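Local coordinates for protein RMD9, mitochondrial (Saccharomyces cerevisiae S288C, PDB 7A9X) that binds a dodecameric sequence element in the 3'-UTRs of yeast mitochondrial mRNAs and takes part in their processing or stability, at residues F337-K349 / K385-K397. Numbering follows the deposited sequence.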
ATOM      1  N   PHE A 337      18.736 -13.549  10.161  1.00 69.77           N
ATOM      2  CA  PHE A 337      18.118 -12.350  10.714  1.00 70.79           C
ATOM      3  C   PHE A 337      19.108 -11.195  10.789  1.00 74.22           C
ATOM      4  O   PHE A 337      18.729 -10.035  10.589  1.00 73.40           O
ATOM      5  CB  PHE A 337      17.536 -12.630  12.097  1.00 70.88           C
ATOM      6  CG  PHE A 337      17.001 -11.405  12.772  1.00 72.52           C
ATOM      7  CD1 PHE A 337      15.774 -10.878  12.401  1.00 70.96           C
ATOM      8  CD2 PHE A 337      17.734 -10.761  13.756  1.00 75.93           C
ATOM      9  CE1 PHE A 337      15.280  -9.741  13.008  1.00 69.79           C
ATOM     10  CE2 PHE A 337      17.249  -9.623  14.367  1.00 72.26           C
ATOM     11  CZ  PHE A 337      16.018  -9.112  13.993  1.00 72.92           C
ATOM     12  N   ASP A 338      20.375 -11.489  11.089  1.00 76.85           N
ATOM     13  CA  ASP A 338      21.375 -10.427  11.146  1.00 82.37           C
ATOM     14  C   ASP A 338      21.515  -9.728   9.802  1.00 79.07           C
ATOM     15  O   ASP A 338      21.685  -8.505   9.748  1.00 75.57           O
ATOM     16  CB  ASP A 338      22.721 -10.988  11.609  1.00 92.09           C
ATOM     17  CG  ASP A 338      22.829 -11.062  13.119  1.00106.02           C
ATOM     18  OD1 ASP A 338      22.174 -10.246  13.803  1.00110.54           O
ATOM     19  OD2 ASP A 338      23.567 -11.933  13.623  1.00115.01           O
ATOM     20  N   HIS A 339      21.438 -10.484   8.702  1.00 77.73           N
ATOM     21  CA  HIS A 339      21.482  -9.858   7.385  1.00 76.49           C
ATOM     22  C   HIS A 339      20.265  -8.968   7.164  1.00 78.13           C
ATOM     23  O   HIS A 339      20.389  -7.856   6.638  1.00 66.59           O
ATOM     24  CB  HIS A 339      21.579 -10.924   6.296  1.00 74.30           C
ATOM     25  CG  HIS A 339      21.989 -10.383   4.960  1.00 76.90           C
ATOM     26  ND1 HIS A 339      22.041 -11.162   3.823  1.00 76.55           N
ATOM     27  CD2 HIS A 339      22.376  -9.142   4.583  1.00 74.96           C
ATOM     28  CE1 HIS A 339      22.439 -10.422   2.804  1.00 75.36           C
ATOM     29  NE2 HIS A 339      22.649  -9.193   3.238  1.00 75.71           N
ATOM     30  N   VAL A 340      19.083  -9.443   7.560  1.00 72.93           N
ATOM     31  CA  VAL A 340      17.882  -8.616   7.500  1.00 68.62           C
ATOM     32  C   VAL A 340      18.022  -7.407   8.416  1.00 68.74           C
ATOM     33  O   VAL A 340      17.620  -6.292   8.062  1.00 68.58           O
ATOM     34  CB  VAL A 340      16.646  -9.461   7.862  1.00 63.58           C
ATOM     35  CG1 VAL A 340      15.405  -8.588   7.971  1.00 64.89           C
ATOM     36  CG2 VAL A 340      16.434 -10.558   6.837  1.00 64.03           C
ATOM     37  N   TYR A 341      18.605  -7.605   9.599  1.00 70.21           N
ATOM     38  CA  TYR A 341      18.742  -6.518  10.560  1.00 68.91           C
ATOM     39  C   TYR A 341      19.732  -5.465  10.072  1.00 73.30           C
ATOM     40  O   TYR A 341      19.526  -4.265  10.286  1.00 76.51           O
ATOM     41  CB  TYR A 341      19.166  -7.081  11.917  1.00 69.73           C
ATOM     42  CG  TYR A 341      19.306  -6.052  13.016  1.00 78.92           C
ATOM     43  CD1 TYR A 341      18.242  -5.236  13.374  1.00 82.68           C
ATOM     44  CD2 TYR A 341      20.497  -5.912  13.710  1.00 88.57           C
ATOM     45  CE1 TYR A 341      18.367  -4.299  14.384  1.00 88.46           C
ATOM     46  CE2 TYR A 341      20.632  -4.981  14.721  1.00 94.57           C
ATOM     47  CZ  TYR A 341      19.564  -4.178  15.055  1.00 94.09           C
ATOM     48  OH  TYR A 341      19.698  -3.249  16.063  1.00 98.37           O
ATOM     49  N   ARG A 342      20.805  -5.893   9.401  1.00 66.96           N
ATOM     50  CA  ARG A 342      21.795  -4.940   8.910  1.00 70.04           C
ATOM     51  C   ARG A 342      21.234  -4.082   7.782  1.00 71.64           C
ATOM     52  O   ARG A 342      21.513  -2.880   7.712  1.00 74.41           O
ATOM     53  CB  ARG A 342      23.057  -5.676   8.455  1.00 69.91           C
ATOM     54  CG  ARG A 342      23.917  -6.181   9.606  1.00 75.01           C
ATOM     55  CD  ARG A 342      25.237  -6.777   9.125  1.00 88.22           C
ATOM     56  NE  ARG A 342      25.093  -8.150   8.645  1.00 98.43           N
ATOM     57  CZ  ARG A 342      24.981  -8.490   7.364  1.00103.27           C
ATOM     58  NH1 ARG A 342      24.858  -9.767   7.026  1.00 98.70           N
ATOM     59  NH2 ARG A 342      24.995  -7.556   6.421  1.00108.93           N
ATOM     60  N   ILE A 343      20.445  -4.678   6.886  1.00 72.90           N
ATOM     61  CA  ILE A 343      19.847  -3.901   5.806  1.00 70.08           C
ATOM     62  C   ILE A 343      18.804  -2.939   6.359  1.00 68.11           C
ATOM     63  O   ILE A 343      18.711  -1.782   5.928  1.00 67.83           O
ATOM     64  CB  ILE A 343      19.252  -4.836   4.737  1.00 67.49           C
ATOM     65  CG1 ILE A 343      20.350  -5.702   4.111  1.00 67.88           C
ATOM     66  CG2 ILE A 343      18.524  -4.031   3.666  1.00 66.51           C
ATOM     67  CD1 ILE A 343      21.459  -4.903   3.450  1.00 66.38           C
ATOM     68  N   TRP A 344      18.012  -3.395   7.334  1.00 67.53           N
ATOM     69  CA  TRP A 344      17.021  -2.527   7.958  1.00 66.63           C
ATOM     70  C   TRP A 344      17.680  -1.334   8.639  1.00 72.94           C
ATOM     71  O   TRP A 344      17.159  -0.215   8.586  1.00 77.41           O
ATOM     72  CB  TRP A 344      16.189  -3.326   8.959  1.00 65.65           C
ATOM     73  CG  TRP A 344      15.213  -2.497   9.731  1.00 66.46           C
ATOM     74  CD1 TRP A 344      13.979  -2.086   9.320  1.00 59.42           C
ATOM     75  CD2 TRP A 344      15.387  -1.985  11.057  1.00 69.32           C
ATOM     76  NE1 TRP A 344      13.373  -1.348  10.309  1.00 59.49           N
ATOM     77  CE2 TRP A 344      14.217  -1.270  11.385  1.00 60.57           C
ATOM     78  CE3 TRP A 344      16.419  -2.061  11.999  1.00 68.14           C
ATOM     79  CZ2 TRP A 344      14.050  -0.635  12.614  1.00 65.62           C
ATOM     80  CZ3 TRP A 344      16.252  -1.430  13.219  1.00 70.72           C
ATOM     81  CH2 TRP A 344      15.075  -0.725  13.515  1.00 69.48           C
ATOM     82  N   GLU A 345      18.832  -1.555   9.282  1.00 70.22           N
ATOM     83  CA  GLU A 345      19.539  -0.453   9.929  1.00 72.70           C
ATOM     84  C   GLU A 345      19.989   0.587   8.911  1.00 73.23           C
ATOM     85  O   GLU A 345      19.873   1.793   9.153  1.00 72.40           O
ATOM     86  CB  GLU A 345      20.740  -0.977  10.716  1.00 74.19           C
ATOM     87  CG  GLU A 345      20.416  -1.477  12.113  1.00 80.40           C
ATOM     88  CD  GLU A 345      21.663  -1.877  12.880  1.00 90.39           C
ATOM     89  OE1 GLU A 345      22.663  -2.251  12.232  1.00 91.97           O
ATOM     90  OE2 GLU A 345      21.645  -1.808  14.128  1.00 92.35           O
ATOM     91  N   LYS A 346      20.508   0.137   7.766  1.00 67.83           N
ATOM     92  CA  LYS A 346      20.942   1.078   6.739  1.00 71.44           C
ATOM     93  C   LYS A 346      19.758   1.833   6.147  1.00 71.62           C
ATOM     94  O   LYS A 346      19.868   3.024   5.837  1.00 73.71           O
ATOM     95  CB  LYS A 346      21.718   0.342   5.645  1.00 74.50           C
ATOM     96  CG  LYS A 346      23.056  -0.215   6.106  1.00 80.10           C
ATOM     97  CD  LYS A 346      23.835  -0.812   4.949  1.00 85.30           C
ATOM     98  CE  LYS A 346      25.202  -1.295   5.401  1.00 91.49           C
ATOM     99  NZ  LYS A 346      26.030  -1.764   4.255  1.00 96.67           N
ATOM    100  N   ALA A 347      18.617   1.160   5.988  1.00 66.62           N
ATOM    101  CA  ALA A 347      17.439   1.836   5.453  1.00 65.44           C
ATOM    102  C   ALA A 347      16.914   2.886   6.427  1.00 69.85           C
ATOM    103  O   ALA A 347      16.528   3.986   6.013  1.00 70.26           O
ATOM    104  CB  ALA A 347      16.353   0.815   5.123  1.00 60.40           C
ATOM    105  N   VAL A 348      16.902   2.568   7.724  1.00 67.93           N
ATOM    106  CA  VAL A 348      16.421   3.519   8.723  1.00 67.00           C
ATOM    107  C   VAL A 348      17.318   4.751   8.768  1.00 73.56           C
ATOM    108  O   VAL A 348      16.832   5.885   8.856  1.00 76.15           O
ATOM    109  CB  VAL A 348      16.317   2.839  10.100  1.00 67.17           C
ATOM    110  CG1 VAL A 348      16.097   3.873  11.193  1.00 73.41           C
ATOM    111  CG2 VAL A 348      15.187   1.823  10.100  1.00 61.79           C
ATOM    112  N   LYS A 349      18.638   4.553   8.706  1.00 74.24           N
ATOM    113  CA  LYS A 349      19.545   5.696   8.699  1.00 72.79           C
ATOM    114  C   LYS A 349      19.410   6.512   7.420  1.00 69.54           C
ATOM    115  O   LYS A 349      19.524   7.742   7.459  1.00 71.70           O
ATOM    116  CB  LYS A 349      20.990   5.231   8.882  1.00 78.03           C
ATOM    117  CG  LYS A 349      21.349   4.894  10.316  1.00 85.64           C
ATOM    118  CD  LYS A 349      22.827   4.567  10.462  1.00 93.48           C
ATOM    119  CE  LYS A 349      23.198   4.364  11.924  1.00101.69           C
ATOM    120  NZ  LYS A 349      24.640   4.036  12.095  1.00109.10           N
ATOM    121  N   LYS A 385      17.081  -8.164  22.264  1.00 70.87           N
ATOM    122  CA  LYS A 385      17.292  -7.655  20.912  1.00 69.48           C
ATOM    123  C   LYS A 385      16.373  -6.478  20.608  1.00 73.23           C
ATOM    124  O   LYS A 385      16.775  -5.550  19.898  1.00 74.47           O
ATOM    125  CB  LYS A 385      17.086  -8.772  19.888  1.00 68.96           C
ATOM    126  CG  LYS A 385      17.638  -8.463  18.503  1.00 77.95           C
ATOM    127  CD  LYS A 385      19.160  -8.434  18.501  1.00 87.25           C
ATOM    128  CE  LYS A 385      19.710  -8.196  17.101  1.00 98.32           C
ATOM    129  NZ  LYS A 385      21.199  -8.277  17.061  1.00104.83           N
ATOM    130  N   LEU A 386      15.145  -6.496  21.135  1.00 71.63           N
ATOM    131  CA  LEU A 386      14.241  -5.362  20.948  1.00 74.77           C
ATOM    132  C   LEU A 386      14.808  -4.095  21.571  1.00 77.31           C
ATOM    133  O   LEU A 386      14.705  -3.009  20.988  1.00 77.19           O
ATOM    134  CB  LEU A 386      12.867  -5.674  21.541  1.00 68.72           C
ATOM    135  CG  LEU A 386      11.943  -6.595  20.746  1.00 66.56           C
ATOM    136  CD1 LEU A 386      10.688  -6.898  21.546  1.00 67.44           C
ATOM    137  CD2 LEU A 386      11.587  -5.969  19.407  1.00 71.22           C
ATOM    138  N   GLN A 387      15.406  -4.210  22.761  1.00 77.75           N
ATOM    139  CA  GLN A 387      15.999  -3.044  23.408  1.00 77.47           C
ATOM    140  C   GLN A 387      17.123  -2.461  22.564  1.00 70.51           C
ATOM    141  O   GLN A 387      17.267  -1.237  22.468  1.00 84.60           O
ATOM    142  CB  GLN A 387      16.508  -3.418  24.799  1.00 80.04           C
ATOM    143  CG  GLN A 387      15.412  -3.794  25.780  1.00 89.07           C
ATOM    144  CD  GLN A 387      15.963  -4.285  27.103  1.00100.32           C
ATOM    145  OE1 GLN A 387      17.109  -4.729  27.185  1.00102.18           O
ATOM    146  NE2 GLN A 387      15.149  -4.203  28.149  1.00104.14           N
ATOM    147  N   GLU A 388      17.932  -3.323  21.946  1.00 70.61           N
ATOM    148  CA  GLU A 388      18.963  -2.843  21.033  1.00 80.54           C
ATOM    149  C   GLU A 388      18.341  -2.153  19.825  1.00 77.99           C
ATOM    150  O   GLU A 388      18.860  -1.139  19.343  1.00 81.08           O
ATOM    151  CB  GLU A 388      19.852  -4.008  20.599  1.00 81.38           C
ATOM    152  CG  GLU A 388      20.892  -3.657  19.546  1.00 91.15           C
ATOM    153  CD  GLU A 388      21.690  -4.866  19.086  1.00100.10           C
ATOM    154  OE1 GLU A 388      21.793  -5.845  19.856  1.00103.00           O
ATOM    155  OE2 GLU A 388      22.212  -4.839  17.951  1.00101.60           O
ATOM    156  N   ILE A 389      17.222  -2.686  19.330  1.00 72.60           N
ATOM    157  CA  ILE A 389      16.522  -2.066  18.210  1.00 71.91           C
ATOM    158  C   ILE A 389      15.946  -0.715  18.621  1.00 73.37           C
ATOM    159  O   ILE A 389      16.012   0.260  17.862  1.00 69.52           O
ATOM    160  CB  ILE A 389      15.432  -3.021  17.686  1.00 66.83           C
ATOM    161  CG1 ILE A 389      16.073  -4.284  17.102  1.00 65.14           C
ATOM    162  CG2 ILE A 389      14.558  -2.332  16.650  1.00 63.73           C
ATOM    163  CD1 ILE A 389      15.085  -5.381  16.774  1.00 65.85           C
ATOM    164  N   ILE A 390      15.379  -0.631  19.827  1.00 73.33           N
ATOM    165  CA  ILE A 390      14.803   0.625  20.298  1.00 76.04           C
ATOM    166  C   ILE A 390      15.893   1.673  20.497  1.00 79.28           C
ATOM    167  O   ILE A 390      15.714   2.850  20.160  1.00 76.78           O
ATOM    168  CB  ILE A 390      14.001   0.385  21.591  1.00 71.56           C
ATOM    169  CG1 ILE A 390      12.764  -0.463  21.294  1.00 68.95           C
ATOM    170  CG2 ILE A 390      13.604   1.704  22.234  1.00 69.20           C
ATOM    171  CD1 ILE A 390      12.068  -0.980  22.533  1.00 73.38           C
ATOM    172  N   THR A 391      17.038   1.260  21.043  1.00 78.29           N
ATOM    173  CA  THR A 391      18.154   2.183  21.219  1.00 76.37           C
ATOM    174  C   THR A 391      18.666   2.693  19.876  1.00 81.18           C
ATOM    175  O   THR A 391      18.912   3.893  19.712  1.00 89.35           O
ATOM    176  CB  THR A 391      19.277   1.500  22.004  1.00 78.83           C
ATOM    177  OG1 THR A 391      18.835   1.239  23.342  1.00 79.30           O
ATOM    178  CG2 THR A 391      20.524   2.372  22.050  1.00 76.09           C
ATOM    179  N   PHE A 392      18.823   1.796  18.901  1.00 78.91           N
ATOM    180  CA  PHE A 392      19.284   2.219  17.583  1.00 76.22           C
ATOM    181  C   PHE A 392      18.277   3.152  16.922  1.00 77.69           C
ATOM    182  O   PHE A 392      18.650   4.181  16.344  1.00 79.49           O
ATOM    183  CB  PHE A 392      19.540   1.007  16.689  1.00 69.61           C
ATOM    184  CG  PHE A 392      19.587   1.346  15.228  1.00 78.08           C
ATOM    185  CD1 PHE A 392      20.747   1.845  14.659  1.00 70.19           C
ATOM    186  CD2 PHE A 392      18.463   1.189  14.429  1.00 66.91           C
ATOM    187  CE1 PHE A 392      20.790   2.169  13.319  1.00 79.17           C
ATOM    188  CE2 PHE A 392      18.498   1.514  13.090  1.00 71.36           C
ATOM    189  CZ  PHE A 392      19.663   2.005  12.532  1.00 78.15           C
ATOM    190  N   TYR A 393      16.991   2.791  16.972  1.00 72.34           N
ATOM    191  CA  TYR A 393      15.965   3.607  16.335  1.00 75.39           C
ATOM    192  C   TYR A 393      15.864   4.980  16.987  1.00 78.92           C
ATOM    193  O   TYR A 393      15.625   5.979  16.298  1.00 72.78           O
ATOM    194  CB  TYR A 393      14.620   2.875  16.388  1.00 65.60           C
ATOM    195  CG  TYR A 393      13.613   3.317  15.349  1.00 70.72           C
ATOM    196  CD1 TYR A 393      13.671   2.831  14.047  1.00 69.87           C
ATOM    197  CD2 TYR A 393      12.591   4.203  15.673  1.00 68.43           C
ATOM    198  CE1 TYR A 393      12.747   3.226  13.093  1.00 68.01           C
ATOM    199  CE2 TYR A 393      11.662   4.601  14.728  1.00 70.42           C
ATOM    200  CZ  TYR A 393      11.744   4.111  13.441  1.00 71.60           C
ATOM    201  OH  TYR A 393      10.820   4.509  12.503  1.00 75.15           O
ATOM    202  N   SER A 394      16.057   5.054  18.306  1.00 82.33           N
ATOM    203  CA  SER A 394      16.081   6.350  18.977  1.00 86.92           C
ATOM    204  C   SER A 394      17.258   7.192  18.500  1.00 85.53           C
ATOM    205  O   SER A 394      17.134   8.412  18.342  1.00 88.85           O
ATOM    206  CB  SER A 394      16.144   6.157  20.492  1.00 93.87           C
ATOM    207  OG  SER A 394      15.034   5.417  20.966  1.00102.27           O
ATOM    208  N   GLY A 395      18.408   6.559  18.259  1.00 78.95           N
ATOM    209  CA  GLY A 395      19.585   7.289  17.824  1.00 81.98           C
ATOM    210  C   GLY A 395      19.469   7.884  16.437  1.00 86.59           C
ATOM    211  O   GLY A 395      20.241   8.784  16.095  1.00 93.66           O
ATOM    212  N   VAL A 396      18.526   7.402  15.633  1.00 82.89           N
ATOM    213  CA  VAL A 396      18.347   7.914  14.279  1.00 83.67           C
ATOM    214  C   VAL A 396      17.345   9.061  14.246  1.00 82.37           C
ATOM    215  O   VAL A 396      17.585  10.082  13.599  1.00 88.39           O
ATOM    216  CB  VAL A 396      17.920   6.767  13.341  1.00 87.61           C
ATOM    217  CG1 VAL A 396      17.709   7.283  11.926  1.00 86.92           C
ATOM    218  CG2 VAL A 396      18.956   5.654  13.363  1.00 88.80           C
ATOM    219  N   LYS A 397      16.222   8.916  14.945  1.00 79.54           N
ATOM    220  CA  LYS A 397      15.152   9.902  14.896  1.00 79.33           C
ATOM    221  C   LYS A 397      14.287   9.745  16.135  1.00 82.56           C
ATOM    222  O   LYS A 397      14.426   8.786  16.899  1.00 80.45           O
ATOM    223  CB  LYS A 397      14.309   9.740  13.628  1.00 76.90           C
ATOM    224  CG  LYS A 397      13.674   8.361  13.497  1.00 77.93           C
ATOM    225  CD  LYS A 397      12.860   8.229  12.221  1.00 76.83           C
ATOM    226  CE  LYS A 397      11.587   9.061  12.271  1.00 76.26           C
ATOM    227  NZ  LYS A 397      10.613   8.547  13.274  1.00 76.57           N
TER
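Phe392 sits among Glu345, Val348, Lys349 and Trp344 as a knob in a hole. Its CB points toward helix 337-351, and with CG anti to the backbone N (chi1 162°) the ring lies against Glu345 and Trp344. Glu345 CG lies over one ring face, 3.7 Å from the Phe392 centroid, a CH-pi contact. Lys349 CE meets the ring edge at Phe392 CE1, 3.5 Å away. Trp344 packs obliquely, its six-membered ring turned 55° from the Phe392 ring. An alanine at Phe392 would probably leave a gap and strip Glu345 CG of its aromatic partner.

Tyr341 CE1 touches Ile389 CG1 at 3.6 Å, and Val348 CG1 meets Val396 CG1 at 3.8 Å. Lys385 CE lies over one face of Tyr341 and Glu345 CG over the opposite face, both offset toward the rim. Trp344 also packs on Tyr393, while its NE1 hydrogen-bonds to Asn364 OD1.

The helices run nearly parallel, at 23°, and belong to the inferred repeats PPR5 and PPR6. They are the second helices of neighbouring helical hairpins, stacked side by side in the superhelix.

Near the start of helix 337-351, Lys385 NZ forms a network of long salt bridges with Asp338 OD1 (3.9 Å) and Glu388 OE2.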